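PDB 6JWS: 7,8-dihydro-6-hydroxymethylpterin pyrophosphokinase-dihydropteroate synthase from Plasmodium falciparum, which probably makes the pterin diphosphate from 6-hydroxymethyl-7,8-dihydropterin and ATP, then joins it to 4-aminobenzoate as 7,8-dihydropteroate in folate biosynthesis. Local coordinates for residues S383-L395 with K681-K694. The protein carries 1 engineered substitution. Residues are numbered along the deposited sequence; the frame is centred on the assembly and turned at random.
With MG (magnesium ion), chain O; PT1 (pteroic acid), chain I.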
ATOM      1  N   SER B 383      22.181  -8.995   0.891  1.00 16.74           N
ATOM      2  CA  SER B 383      20.893  -8.354   0.652  1.00 15.52           C
ATOM      3  C   SER B 383      20.136  -8.378   1.974  1.00 14.89           C
ATOM      4  O   SER B 383      20.088  -9.412   2.635  1.00 15.11           O
ATOM      5  CB  SER B 383      20.075  -9.067  -0.423  1.00 15.24           C
ATOM      6  OG  SER B 383      20.642  -8.955  -1.725  1.00 14.77           O
ATOM      7  N   TYR B 384      19.562  -7.245   2.366  1.00 14.31           N
ATOM      8  CA  TYR B 384      18.767  -7.226   3.580  1.00 14.34           C
ATOM      9  C   TYR B 384      17.366  -7.720   3.248  1.00 13.60           C
ATOM     10  O   TYR B 384      16.704  -7.138   2.381  1.00 12.30           O
ATOM     11  CB  TYR B 384      18.696  -5.806   4.158  1.00 16.78           C
ATOM     12  CG  TYR B 384      20.041  -5.274   4.569  1.00 18.74           C
ATOM     13  CD1 TYR B 384      20.684  -5.761   5.693  1.00 18.29           C
ATOM     14  CD2 TYR B 384      20.710  -4.351   3.776  1.00 21.26           C
ATOM     15  CE1 TYR B 384      21.947  -5.324   6.038  1.00 20.60           C
ATOM     16  CE2 TYR B 384      21.963  -3.877   4.125  1.00 23.27           C
ATOM     17  CZ  TYR B 384      22.580  -4.371   5.258  1.00 24.16           C
ATOM     18  OH  TYR B 384      23.810  -3.902   5.614  1.00 28.15           O
ATOM     19  N   LEU B 385      16.933  -8.786   3.941  1.00 12.30           N
ATOM     20  CA  LEU B 385      15.618  -9.340   3.687  1.00 12.07           C
ATOM     21  C   LEU B 385      14.582  -8.224   3.821  1.00 12.34           C
ATOM     22  O   LEU B 385      14.587  -7.484   4.802  1.00 12.02           O
ATOM     23  CB  LEU B 385      15.324 -10.466   4.685  1.00 12.38           C
ATOM     24  CG  LEU B 385      14.088 -11.293   4.321  1.00 11.87           C
ATOM     25  CD1 LEU B 385      14.310 -12.000   2.991  1.00 11.48           C
ATOM     26  CD2 LEU B 385      13.759 -12.306   5.397  1.00 11.58           C
ATOM     27  N   LYS B 386      13.706  -8.113   2.820  1.00 12.23           N
ATOM     28  CA  LYS B 386      12.533  -7.241   2.858  1.00 13.23           C
ATOM     29  C   LYS B 386      12.889  -5.775   2.581  1.00 13.90           C
ATOM     30  O   LYS B 386      12.008  -4.929   2.672  1.00 14.08           O
ATOM     31  CB  LYS B 386      11.645  -7.397   4.112  1.00 12.95           C
ATOM     32  CG  LYS B 386      11.042  -8.775   4.414  1.00 12.76           C
ATOM     33  CD  LYS B 386      10.600  -9.573   3.199  1.00 12.87           C
ATOM     34  CE  LYS B 386      10.279 -11.030   3.486  1.00 13.82           C
ATOM     35  NZ  LYS B 386       9.928 -11.761   2.233  1.00 13.53           N
ATOM     36  N   GLU B 387      14.138  -5.466   2.212  1.00 14.59           N
ATOM     37  CA  GLU B 387      14.513  -4.072   1.994  1.00 17.25           C
ATOM     38  C   GLU B 387      14.485  -3.641   0.525  1.00 17.73           C
ATOM     39  O   GLU B 387      14.608  -2.450   0.241  1.00 18.66           O
ATOM     40  CB  GLU B 387      15.869  -3.749   2.611  1.00 17.97           C
ATOM     41  CG  GLU B 387      15.765  -3.559   4.111  1.00 21.12           C
ATOM     42  CD  GLU B 387      16.986  -2.919   4.759  1.00 24.75           C
ATOM     43  OE1 GLU B 387      17.839  -2.307   4.015  1.00 25.52           O
ATOM     44  OE2 GLU B 387      17.098  -3.039   6.001  1.00 25.62           O
ATOM     45  N   LYS B 388      14.277  -4.587  -0.401  1.00 18.07           N
ATOM     46  CA  LYS B 388      14.252  -4.267  -1.817  1.00 18.27           C
ATOM     47  C   LYS B 388      13.454  -5.314  -2.590  1.00 16.41           C
ATOM     48  O   LYS B 388      13.605  -6.504  -2.350  1.00 16.85           O
ATOM     49  CB  LYS B 388      15.698  -4.254  -2.324  1.00 20.77           C
ATOM     50  CG  LYS B 388      15.938  -3.446  -3.586  1.00 25.96           C
ATOM     51  CD  LYS B 388      16.862  -4.162  -4.559  1.00 30.25           C
ATOM     52  CE  LYS B 388      17.507  -3.203  -5.538  1.00 34.07           C
ATOM     53  NZ  LYS B 388      17.582  -3.780  -6.901  1.00 38.83           N
ATOM     54  N   THR B 389      12.631  -4.858  -3.539  1.00 15.12           N
ATOM     55  CA  THR B 389      11.995  -5.702  -4.537  1.00 14.36           C
ATOM     56  C   THR B 389      12.859  -5.699  -5.798  1.00 15.07           C
ATOM     57  O   THR B 389      12.921  -4.695  -6.508  1.00 15.57           O
ATOM     58  CB  THR B 389      10.553  -5.242  -4.799  1.00 13.90           C
ATOM     59  OG1 THR B 389       9.826  -5.344  -3.577  1.00 13.52           O
ATOM     60  CG2 THR B 389       9.834  -6.051  -5.858  1.00 13.20           C
ATOM     61  N   ASN B 390      13.540  -6.825  -6.051  1.00 14.73           N
ATOM     62  CA  ASN B 390      14.439  -6.995  -7.181  1.00 14.37           C
ATOM     63  C   ASN B 390      13.661  -7.488  -8.407  1.00 13.78           C
ATOM     64  O   ASN B 390      12.754  -8.320  -8.297  1.00 13.11           O
ATOM     65  CB  ASN B 390      15.564  -7.985  -6.852  1.00 15.67           C
ATOM     66  CG  ASN B 390      16.525  -7.484  -5.793  1.00 18.60           C
ATOM     67  OD1 ASN B 390      17.240  -6.500  -6.002  1.00 20.38           O
ATOM     68  ND2 ASN B 390      16.523  -8.120  -4.630  1.00 18.48           N
ATOM     69  N   ILE B 391      14.045  -6.982  -9.585  1.00 12.66           N
ATOM     70  CA  ILE B 391      13.430  -7.414 -10.824  1.00 12.59           C
ATOM     71  C   ILE B 391      14.248  -8.550 -11.427  1.00 12.37           C
ATOM     72  O   ILE B 391      15.467  -8.449 -11.578  1.00 12.08           O
ATOM     73  CB  ILE B 391      13.270  -6.249 -11.809  1.00 13.38           C
ATOM     74  CG1 ILE B 391      12.254  -5.235 -11.279  1.00 13.60           C
ATOM     75  CG2 ILE B 391      12.846  -6.799 -13.168  1.00 13.88           C
ATOM     76  CD1 ILE B 391      12.227  -3.922 -12.026  1.00 12.81           C
ATOM     77  N   VAL B 392      13.564  -9.659 -11.718  1.00 11.55           N
ATOM     78  CA  VAL B 392      14.191 -10.767 -12.415  1.00 10.59           C
ATOM     79  C   VAL B 392      13.609 -10.769 -13.820  1.00 10.33           C
ATOM     80  O   VAL B 392      12.410 -10.969 -13.987  1.00 10.13           O
ATOM     81  CB  VAL B 392      13.934 -12.116 -11.702  1.00 10.55           C
ATOM     82  CG1 VAL B 392      14.633 -13.259 -12.436  1.00 10.30           C
ATOM     83  CG2 VAL B 392      14.392 -12.077 -10.245  1.00  9.90           C
ATOM     84  N   GLY B 393      14.449 -10.463 -14.813  1.00 10.74           N
ATOM     85  CA  GLY B 393      13.993 -10.409 -16.202  1.00 10.57           C
ATOM     86  C   GLY B 393      14.029 -11.793 -16.852  1.00 10.82           C
ATOM     87  O   GLY B 393      14.944 -12.577 -16.599  1.00  9.97           O
ATOM     88  N   ILE B 394      12.996 -12.098 -17.643  1.00 11.55           N
ATOM     89  CA  ILE B 394      12.769 -13.451 -18.137  1.00 12.86           C
ATOM     90  C   ILE B 394      13.353 -13.574 -19.546  1.00 14.32           C
ATOM     91  O   ILE B 394      13.033 -12.779 -20.420  1.00 13.47           O
ATOM     92  CB  ILE B 394      11.263 -13.793 -18.164  1.00 11.95           C
ATOM     93  CG1 ILE B 394      10.626 -13.846 -16.777  1.00 11.52           C
ATOM     94  CG2 ILE B 394      11.005 -15.087 -18.932  1.00 12.62           C
ATOM     95  CD1 ILE B 394       9.109 -13.760 -16.812  1.00 10.68           C
ATOM     96  N   LEU B 395      14.198 -14.587 -19.763  1.00 16.44           N
ATOM     97  CA  LEU B 395      14.606 -14.953 -21.111  1.00 17.75           C
ATOM     98  C   LEU B 395      14.265 -16.420 -21.357  1.00 17.51           C
ATOM     99  O   LEU B 395      14.980 -17.304 -20.918  1.00 16.15           O
ATOM    100  CB  LEU B 395      16.105 -14.712 -21.312  1.00 19.03           C
ATOM    101  CG  LEU B 395      16.588 -15.063 -22.721  1.00 22.82           C
ATOM    102  CD1 LEU B 395      16.094 -14.039 -23.731  1.00 26.00           C
ATOM    103  CD2 LEU B 395      18.104 -15.150 -22.776  1.00 24.74           C
ATOM    104  N   LYS B 681       6.753  -6.158   0.210  1.00 10.96           N
ATOM    105  CA  LYS B 681       8.192  -6.319   0.385  1.00 11.50           C
ATOM    106  C   LYS B 681       8.689  -7.653  -0.170  1.00 11.12           C
ATOM    107  O   LYS B 681       9.687  -8.181   0.316  1.00 11.30           O
ATOM    108  CB  LYS B 681       8.602  -6.085   1.839  1.00 13.61           C
ATOM    109  CG  LYS B 681       8.196  -4.715   2.377  1.00 16.51           C
ATOM    110  CD  LYS B 681       8.611  -4.448   3.800  1.00 20.86           C
ATOM    111  CE  LYS B 681       8.696  -2.959   4.085  1.00 23.28           C
ATOM    112  NZ  LYS B 681       8.388  -2.698   5.508  1.00 27.97           N
ATOM    113  N   VAL B 682       8.013  -8.159  -1.211  1.00  9.53           N
ATOM    114  CA  VAL B 682       8.477  -9.309  -1.963  1.00  9.17           C
ATOM    115  C   VAL B 682       9.915  -9.035  -2.421  1.00  9.00           C
ATOM    116  O   VAL B 682      10.218  -7.965  -2.930  1.00  9.20           O
ATOM    117  CB  VAL B 682       7.548  -9.571  -3.163  1.00  8.40           C
ATOM    118  CG1 VAL B 682       8.041 -10.745  -3.990  1.00  8.20           C
ATOM    119  CG2 VAL B 682       6.117  -9.780  -2.709  1.00  8.20           C
ATOM    120  N   ASP B 683      10.799 -10.009  -2.233  1.00  8.86           N
ATOM    121  CA  ASP B 683      12.220  -9.829  -2.489  1.00  8.84           C
ATOM    122  C   ASP B 683      12.566  -9.859  -3.980  1.00  8.78           C
ATOM    123  O   ASP B 683      13.447  -9.120  -4.413  1.00  9.28           O
ATOM    124  CB  ASP B 683      13.014 -10.848  -1.681  1.00  8.82           C
ATOM    125  CG  ASP B 683      12.704 -10.732  -0.194  1.00  9.08           C
ATOM    126  OD1 ASP B 683      13.214  -9.768   0.440  1.00  9.37           O
ATOM    127  OD2 ASP B 683      11.951 -11.584   0.317  1.00  8.71           O
ATOM    128  N   LEU B 684      11.929 -10.729  -4.769  1.00  8.73           N
ATOM    129  CA  LEU B 684      12.217 -10.775  -6.202  1.00  8.98           C
ATOM    130  C   LEU B 684      10.922 -11.028  -6.957  1.00  9.13           C
ATOM    131  O   LEU B 684      10.095 -11.831  -6.505  1.00  9.07           O
ATOM    132  CB  LEU B 684      13.236 -11.865  -6.556  1.00  8.75           C
ATOM    133  CG  LEU B 684      14.624 -11.726  -5.914  1.00  9.60           C
ATOM    134  CD1 LEU B 684      14.689 -12.538  -4.621  1.00  9.99           C
ATOM    135  CD2 LEU B 684      15.734 -12.191  -6.850  1.00  9.26           C
ATOM    136  N   ILE B 685      10.782 -10.347  -8.103  1.00  8.62           N
ATOM    137  CA  ILE B 685       9.657 -10.582  -8.987  1.00  8.93           C
ATOM    138  C   ILE B 685      10.207 -10.890 -10.384  1.00  9.50           C
ATOM    139  O   ILE B 685      11.160 -10.248 -10.869  1.00  9.75           O
ATOM    140  CB  ILE B 685       8.650  -9.403  -8.955  1.00  8.79           C
ATOM    141  CG1 ILE B 685       9.313  -8.072  -9.340  1.00  8.65           C
ATOM    142  CG2 ILE B 685       7.983  -9.291  -7.580  1.00  8.49           C
ATOM    143  CD1 ILE B 685       8.345  -6.900  -9.528  1.00  8.54           C
ATOM    144  N   ARG B 686       9.600 -11.902 -11.013  1.00  9.29           N
ATOM    145  CA  ARG B 686      10.086 -12.479 -12.253  1.00  9.70           C
ATOM    146  C   ARG B 686       9.173 -11.965 -13.355  1.00  9.81           C
ATOM    147  O   ARG B 686       7.989 -12.303 -13.359  1.00  9.85           O
ATOM    148  CB  ARG B 686      10.000 -14.014 -12.161  1.00  9.88           C
ATOM    149  CG  ARG B 686      10.609 -14.763 -13.337  1.00 10.09           C
ATOM    150  CD  ARG B 686      10.346 -16.255 -13.160  1.00 11.20           C
ATOM    151  NE  ARG B 686      10.805 -16.985 -14.325  1.00 11.27           N
ATOM    152  CZ  ARG B 686      10.060 -17.271 -15.388  1.00 11.54           C
ATOM    153  NH1 ARG B 686       8.784 -16.930 -15.429  1.00 12.02           N
ATOM    154  NH2 ARG B 686      10.589 -17.954 -16.389  1.00 11.49           N
ATOM    155  N   VAL B 687       9.705 -11.125 -14.247  1.00  9.69           N
ATOM    156  CA  VAL B 687       8.821 -10.385 -15.134  1.00 10.22           C
ATOM    157  C   VAL B 687       9.342 -10.408 -16.572  1.00 10.78           C
ATOM    158  O   VAL B 687      10.560 -10.492 -16.810  1.00 10.82           O
ATOM    159  CB  VAL B 687       8.576  -8.943 -14.622  1.00 10.75           C
ATOM    160  CG1 VAL B 687       7.933  -8.915 -13.232  1.00  9.41           C
ATOM    161  CG2 VAL B 687       9.845  -8.085 -14.660  1.00 10.20           C
ATOM    162  N   HIS B 688       8.413 -10.330 -17.537  1.00 11.43           N
ATOM    163  CA  HIS B 688       8.793 -10.127 -18.931  1.00 13.36           C
ATOM    164  C   HIS B 688       9.044  -8.646 -19.234  1.00 14.47           C
ATOM    165  O   HIS B 688       9.799  -8.318 -20.144  1.00 16.04           O
ATOM    166  CB  HIS B 688       7.687 -10.593 -19.882  1.00 13.71           C
ATOM    167  CG  HIS B 688       7.348 -12.038 -19.768  1.00 14.31           C
ATOM    168  ND1 HIS B 688       6.388 -12.497 -18.874  1.00 14.39           N
ATOM    169  CD2 HIS B 688       7.808 -13.119 -20.442  1.00 14.18           C
ATOM    170  CE1 HIS B 688       6.266 -13.806 -19.008  1.00 14.20           C
ATOM    171  NE2 HIS B 688       7.133 -14.211 -19.953  1.00 14.48           N
ATOM    172  N   ASP B 689       8.370  -7.748 -18.509  1.00 14.57           N
ATOM    173  CA  ASP B 689       8.300  -6.340 -18.875  1.00 14.45           C
ATOM    174  C   ASP B 689       9.149  -5.539 -17.884  1.00 14.45           C
ATOM    175  O   ASP B 689       8.639  -5.011 -16.903  1.00 13.93           O
ATOM    176  CB  ASP B 689       6.837  -5.915 -19.023  1.00 14.25           C
ATOM    177  CG  ASP B 689       6.051  -6.737 -20.049  1.00 15.28           C
ATOM    178  OD1 ASP B 689       6.191  -6.452 -21.258  1.00 15.54           O
ATOM    179  OD2 ASP B 689       5.284  -7.667 -19.645  1.00 14.84           O
ATOM    180  N   VAL B 690      10.460  -5.473 -18.151  1.00 14.45           N
ATOM    181  CA  VAL B 690      11.430  -4.989 -17.187  1.00 15.20           C
ATOM    182  C   VAL B 690      11.336  -3.460 -17.084  1.00 17.29           C
ATOM    183  O   VAL B 690      11.313  -2.927 -15.973  1.00 17.19           O
ATOM    184  CB  VAL B 690      12.862  -5.457 -17.525  1.00 14.11           C
ATOM    185  CG1 VAL B 690      13.886  -4.832 -16.585  1.00 13.91           C
ATOM    186  CG2 VAL B 690      13.009  -6.973 -17.513  1.00 13.35           C
ATOM    187  N   LEU B 691      11.266  -2.766 -18.239  1.00 16.68           N
ATOM    188  CA  LEU B 691      11.245  -1.312 -18.250  1.00 15.83           C
ATOM    189  C   LEU B 691       9.990  -0.831 -17.530  1.00 14.05           C
ATOM    190  O   LEU B 691      10.040   0.113 -16.752  1.00 13.42           O
ATOM    191  CB  LEU B 691      11.273  -0.794 -19.694  1.00 17.86           C
ATOM    192  CG  LEU B 691      11.062   0.716 -19.832  1.00 21.36           C
ATOM    193  CD1 LEU B 691      11.853   1.277 -21.021  1.00 22.02           C
ATOM    194  CD2 LEU B 691       9.562   1.067 -19.941  1.00 20.43           C
ATOM    195  N   GLU B 692       8.862  -1.479 -17.820  1.00 13.25           N
ATOM    196  CA  GLU B 692       7.594  -1.087 -17.231  1.00 13.33           C
ATOM    197  C   GLU B 692       7.650  -1.258 -15.707  1.00 13.51           C
ATOM    198  O   GLU B 692       7.270  -0.366 -14.957  1.00 13.19           O
ATOM    199  CB  GLU B 692       6.481  -1.927 -17.856  1.00 13.94           C
ATOM    200  CG  GLU B 692       6.318  -1.722 -19.357  1.00 14.59           C
ATOM    201  CD  GLU B 692       7.105  -2.662 -20.264  1.00 16.13           C
ATOM    202  OE1 GLU B 692       8.317  -2.873 -20.028  1.00 15.07           O
ATOM    203  OE2 GLU B 692       6.491  -3.210 -21.209  1.00 17.62           O
ATOM    204  N   THR B 693       8.147  -2.415 -15.247  1.00 13.44           N
ATOM    205  CA  THR B 693       8.172  -2.766 -13.835  1.00 13.36           C
ATOM    206  C   THR B 693       9.106  -1.819 -13.076  1.00 13.68           C
ATOM    207  O   THR B 693       8.770  -1.333 -11.993  1.00 13.24           O
ATOM    208  CB  THR B 693       8.554  -4.247 -13.664  1.00 12.70           C
ATOM    209  OG1 THR B 693       7.620  -5.021 -14.426  1.00 11.40           O
ATOM    210  CG2 THR B 693       8.541  -4.697 -12.219  1.00 12.11           C
ATOM    211  N   LYS B 694      10.293  -1.572 -13.646  1.00 14.75           N
ATOM    212  CA  LYS B 694      11.261  -0.670 -13.038  1.00 16.00           C
ATOM    213  C   LYS B 694      10.685   0.743 -12.893  1.00 16.00           C
ATOM    214  O   LYS B 694      11.008   1.439 -11.929  1.00 17.03           O
ATOM    215  CB  LYS B 694      12.536  -0.623 -13.887  1.00 17.07           C
ATOM    216  CG  LYS B 694      13.724   0.101 -13.260  1.00 18.82           C
ATOM    217  CD  LYS B 694      14.168  -0.528 -11.955  1.00 22.01           C
ATOM    218  CE  LYS B 694      15.538  -0.081 -11.489  1.00 24.15           C
ATOM    219  NZ  LYS B 694      15.617   1.392 -11.356  1.00 26.14           N
TER
HETATM  220 MG    MG O 807       6.883  -4.783 -22.677  1.00 12.45          MG
HETATM  221  C2  PT1 I 801       7.507 -19.023 -11.727  1.00  8.52           C
HETATM  222  C3  PT1 I 801       7.784 -19.484 -13.088  1.00  8.58           C
HETATM  223  C5  PT1 I 801       9.129 -20.012 -13.335  1.00  8.38           C
HETATM  224  N6  PT1 I 801       6.873 -19.433 -14.090  1.00  9.25           N
HETATM  225  C7  PT1 I 801       9.692 -19.631 -11.038  1.00  8.49           C
HETATM  226  N9  PT1 I 801      10.019 -20.052 -12.303  1.00  8.42           N
HETATM  227  C10 PT1 I 801       7.205 -19.908 -15.320  1.00  9.10           C
HETATM  228  N11 PT1 I 801      10.610 -19.701 -10.007  1.00  8.25           N
HETATM  229  C12 PT1 I 801       8.468 -20.437 -15.551  1.00  8.68           C
HETATM  230  C21 PT1 I 801      -0.353 -19.421 -16.338  1.00 11.14           C
HETATM  231  O22 PT1 I 801      -0.748 -18.558 -17.168  1.00 12.07           O
HETATM  232  O1  PT1 I 801       6.297 -18.534 -11.427  1.00  8.65           O
HETATM  233  N4  PT1 I 801       8.463 -19.110 -10.776  1.00  8.46           N
HETATM  234  N8  PT1 I 801       9.399 -20.462 -14.573  1.00  8.24           N
HETATM  235  C13 PT1 I 801       6.164 -19.886 -16.406  1.00  9.75           C
HETATM  236  N14 PT1 I 801       5.129 -20.907 -16.087  1.00 10.13           N
HETATM  237  C15 PT1 I 801       3.818 -20.573 -16.142  1.00 10.05           C
HETATM  238  C16 PT1 I 801       2.893 -21.194 -15.276  1.00  9.83           C
HETATM  239  C17 PT1 I 801       3.399 -19.592 -17.098  1.00  9.72           C
HETATM  240  C18 PT1 I 801       1.530 -20.816 -15.347  1.00 10.20           C
HETATM  241  C19 PT1 I 801       2.028 -19.238 -17.170  1.00 10.02           C
HETATM  242  C20 PT1 I 801       1.100 -19.836 -16.281  1.00 10.55           C
HETATM  243  O23 PT1 I 801      -1.165 -19.934 -15.550  1.00 11.41           O
HETATM  244  O   HOH W   1      11.645  -3.335   5.510  1.00 46.24           O
HETATM  245  O   HOH W   2      14.992  -8.032  -0.695  1.00 11.77           O
HETATM  246  O   HOH W   3      11.745  -6.503  -0.320  1.00 24.37           O
HETATM  247  O   HOH W   4       7.237  -2.956 -24.190  1.00 42.67           O
HETATM  248  O   HOH W   5       8.844  -4.333 -21.857  1.00 17.43           O
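Ile394 sets CD1 over the face of the His688 imidazole, 3.6 Å from the ring centroid and 9° off the normal, a CH-pi contact. With CG1 anti to the carbonyl carbon (chi1 -65°), this arm reaches over strand 684-687, and CG1 packs on one face of the Arg686 guanidinium. The opposite face carries the pterin of pteroic acid, Arg686 NH2 lying 3.3 Å from its N8. A salt bridge to Asp430 holds Arg686 NE and a hydrogen bond to Ser607 OG holds His688 ND1, which should limit their rotation.

Strands 390-395 and 684-687 run parallel: Ile685 N donates to Asn390 O, Val392 N to Ile685 O and Val687 N to Val392 O. On the face away from the ligand, Ile391 CG2 meets Val687 CG2 at 3.6 Å and Ile391 CD1 reaches Thr693 and Lys694. Just before strand 684-687, Asp683 grips the type II turn 384-387 twice, OD1 taking Lys386 N (2.9 Å) and OD2 forming a salt bridge with Lys386 NZ (2.8 Å), which also bonds Tyr600 O. Asp689 OD1, Glu692 OE2, Met648 O and two waters bind a magnesium ion. First and last strands thus pair, closing the TIM barrel of dihydropteroate synthase, with Arg686 facing its pterin pocket.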